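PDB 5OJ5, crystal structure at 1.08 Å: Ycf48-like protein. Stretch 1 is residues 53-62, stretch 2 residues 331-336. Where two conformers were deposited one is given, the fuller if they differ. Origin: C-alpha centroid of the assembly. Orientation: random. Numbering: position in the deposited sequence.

Stretch 1, residues 53-62: PTTATILDMS
Stretch 2 (331-336) QKGILL

Two segments far apart in sequence meet in one chain of this Ycf48-like protein; no touching pair is separated by fewer than 274 residues. Stretch 1 runs as loop from Pro 53 to Thr 57 and as strand from Ile 58 to Ser 62. Stretch 2 makes a type I' turn from Gln 331 to Ile 334, closed by Ile 334 N donating to Gln 331 O at 3.0 Å, and is strand from Ile 334 to Leu 336. The contact buries 291 Å², both sides summed, and is mostly backbone against backbone at the turn, with one apolar side-chain contact farther along.

The register is set by Thr 55 and Lys 332, whose CA atoms lie 4.1 Å apart. Such closeness fits a CA-H...O contact: Lys 332 CA is 3.2 Å from Thr 55 O, with an angle of 163° at the hydrogen. The positive phi values at Lys 332 (phi/psi 58/39) and Gly 333 (81/6) are those of the two central residues of a type I' turn. Gly 333 is buried and lies against Thr 54 O, with its CA 3.7 Å from that oxygen. An ideal CB here would point toward stretch 1 and stand 2.2 Å from Thr 54 O, a clash; it would also jam against the carbonyl oxygen of Lys 332, so the backbone angles alone call for glycine. Gly 333 N lies 3.3 Å from Ala 56 O. A water connects the same region, accepting from Ile 58 N at 3.0 Å and, weakly, from Gly 333 N at 3.2 Å.

The loop opposing the turn is braced by its own side chain. Thr 54, extended at -165/162, takes chi1 t (-172°), and its OG1 accepts from Ala 56 N at 2.9 Å with an N-H...O angle of 169°. Thr 55 follows at -114/9 with chi1 p (66°), its CA-to-CB bond sideways to stretch 2. Ala 56 (-75/146) points its methyl away, so its carbonyl oxygen, not its side chain, approaches the turn. Thr 57 has chi1 m (-60°), leaving OG1 4.3 Å from Lys 332 N, too far for a hydrogen bond. Lys 332 itself points away overall, although its CB touches the loop. Its exposed chain begins p, t, t (86°, -171°, 169°), and chi4 at 120° falls between wells; the exposed position suits a long, charged residue.

Beyond the loop, Ile 58 is buried with both chi angles m (-57°, -46°). Met 61 N donates a weak hydrogen bond to Asp 60 OD1 at 3.0 Å, compatible with the aspartate's t rotamer (-158°). Met 61 points toward stretch 2; chi1 and chi2 are t (-180°, -172°), extending the chain, and chi3 m (-62°) places CE 3.8 Å from Leu 335 CD1. Leu 335 starts sideways, but chi1 t and chi2 p (-169°, 58°) bring its end nearer. Both residues are buried, and their apolar chains suit this contact; each was deposited in two conformers, of which one is described.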

# COMPACT_ATOMS: atom_id res chain seq x y z
N PRO A 53 -4.39 -11.00 16.32
CA PRO A 53 -5.25 -10.92 17.52
C PRO A 53 -6.09 -9.64 17.52
O PRO A 53 -6.02 -8.81 18.43
CB PRO A 53 -4.22 -10.96 18.65
CG PRO A 53 -3.02 -10.33 18.07
CD PRO A 53 -2.96 -10.82 16.65
N THR A 54 -6.91 -9.51 16.47
CA THR A 54 -7.82 -8.40 16.26
C THR A 54 -8.79 -8.81 15.17
O THR A 54 -8.50 -9.71 14.39
CB THR A 54 -7.10 -7.12 15.83
OG1 THR A 54 -8.06 -6.06 15.83
CG2 THR A 54 -6.48 -7.23 14.42
N THR A 55 -9.93 -8.11 15.09
CA THR A 55 -10.76 -8.17 13.89
C THR A 55 -10.79 -6.83 13.17
O THR A 55 -11.56 -6.69 12.21
CB THR A 55 -12.19 -8.66 14.19
OG1 THR A 55 -12.85 -7.68 15.00
CG2 THR A 55 -12.17 -10.00 14.89
N ALA A 56 -9.95 -5.87 13.58
CA ALA A 56 -9.86 -4.61 12.86
C ALA A 56 -9.11 -4.78 11.54
O ALA A 56 -8.17 -5.56 11.43
CB ALA A 56 -9.09 -3.60 13.72
N THR A 57 -9.53 -4.01 10.55
CA THR A 57 -8.80 -3.99 9.28
C THR A 57 -7.42 -3.36 9.42
O THR A 57 -7.28 -2.26 9.97
CB THR A 57 -9.62 -3.17 8.29
OG1 THR A 57 -10.91 -3.79 8.12
CG2 THR A 57 -8.93 -3.01 6.94
N ILE A 58 -6.42 -4.07 8.94
CA ILE A 58 -5.05 -3.58 8.88
C ILE A 58 -4.83 -2.81 7.58
O ILE A 58 -5.22 -3.27 6.51
CB ILE A 58 -4.06 -4.74 9.06
CG1 ILE A 58 -4.33 -5.49 10.38
CG2 ILE A 58 -2.63 -4.24 8.99
CD1 ILE A 58 -4.53 -4.60 11.59
N LEU A 59 -4.16 -1.66 7.68
CA LEU A 59 -3.97 -0.77 6.55
C LEU A 59 -2.55 -0.64 6.05
O LEU A 59 -2.35 -0.30 4.89
CB LEU A 59 -4.55 0.60 6.87
CG LEU A 59 -6.06 0.58 7.16
CD1 LEU A 59 -6.50 1.98 7.58
CD2 LEU A 59 -6.83 0.12 5.92
N ASP A 60 -1.55 -0.84 6.90
CA ASP A 60 -0.17 -0.65 6.46
C ASP A 60 0.78 -1.39 7.38
O ASP A 60 0.42 -1.77 8.51
CB ASP A 60 0.17 0.84 6.34
CG ASP A 60 1.34 1.11 5.41
OD1 ASP A 60 1.71 0.22 4.57
OD2 ASP A 60 1.87 2.23 5.50
N MET A 61 2.02 -1.56 6.92
CA MET A 61 3.05 -2.29 7.63
C MET A 61 4.41 -1.76 7.21
O MET A 61 4.60 -1.45 6.04
CB MET A 61 2.89 -3.79 7.34
CG MET A 61 3.89 -4.71 8.01
SD MET A 61 3.81 -6.44 7.48
CE MET A 61 2.17 -6.89 7.97
N SER A 62 5.36 -1.71 8.14
CA SER A 62 6.73 -1.30 7.83
C SER A 62 7.69 -1.96 8.79
O SER A 62 7.36 -2.15 9.97
CB SER A 62 6.84 0.24 7.88
OG SER A 62 8.11 0.68 7.45
N GLN A 331 -9.06 -8.80 5.32
CA GLN A 331 -10.06 -8.14 6.17
C GLN A 331 -10.03 -8.78 7.54
O GLN A 331 -9.58 -9.91 7.71
CB GLN A 331 -11.46 -8.33 5.59
CG GLN A 331 -11.63 -7.80 4.22
CD GLN A 331 -12.92 -8.23 3.61
OE1 GLN A 331 -12.97 -9.20 2.88
NE2 GLN A 331 -14.00 -7.51 3.92
N LYS A 332 -10.51 -8.04 8.54
CA LYS A 332 -10.82 -8.64 9.82
C LYS A 332 -9.62 -9.31 10.46
O LYS A 332 -9.72 -10.38 11.07
CB LYS A 332 -12.01 -9.60 9.72
CG LYS A 332 -11.79 -11.08 9.31
CD LYS A 332 -13.06 -11.89 9.04
CE LYS A 332 -12.62 -13.16 8.42
NZ LYS A 332 -13.13 -14.12 9.37
N GLY A 333 -8.46 -8.69 10.34
CA GLY A 333 -7.27 -9.22 10.97
C GLY A 333 -6.56 -10.33 10.24
O GLY A 333 -5.59 -10.89 10.78
N ILE A 334 -7.00 -10.66 9.05
CA ILE A 334 -6.34 -11.70 8.26
C ILE A 334 -5.12 -11.11 7.56
O ILE A 334 -5.18 -10.02 6.96
CB ILE A 334 -7.32 -12.28 7.24
CG1 ILE A 334 -8.44 -13.04 7.99
CG2 ILE A 334 -6.57 -13.16 6.21
CD1 ILE A 334 -9.59 -13.45 7.13
N LEU A 335 -4.01 -11.84 7.66
CA LEU A 335 -2.76 -11.57 6.99
C LEU A 335 -2.38 -12.81 6.18
O LEU A 335 -2.56 -13.90 6.67
CB LEU A 335 -1.82 -11.32 8.18
CG LEU A 335 -0.47 -10.74 7.84
CD1 LEU A 335 -0.60 -9.42 7.11
CD2 LEU A 335 0.31 -10.55 9.15
N LEU A 336 -1.79 -12.65 5.01
CA LEU A 336 -1.01 -13.74 4.43
C LEU A 336 0.45 -13.38 4.54
O LEU A 336 0.83 -12.22 4.32
CB LEU A 336 -1.35 -13.97 2.96
CG LEU A 336 -2.83 -14.10 2.61
CD1 LEU A 336 -2.97 -14.31 1.08
CD2 LEU A 336 -3.48 -15.16 3.40
O HOH W 1 -6.84 -6.97 8.18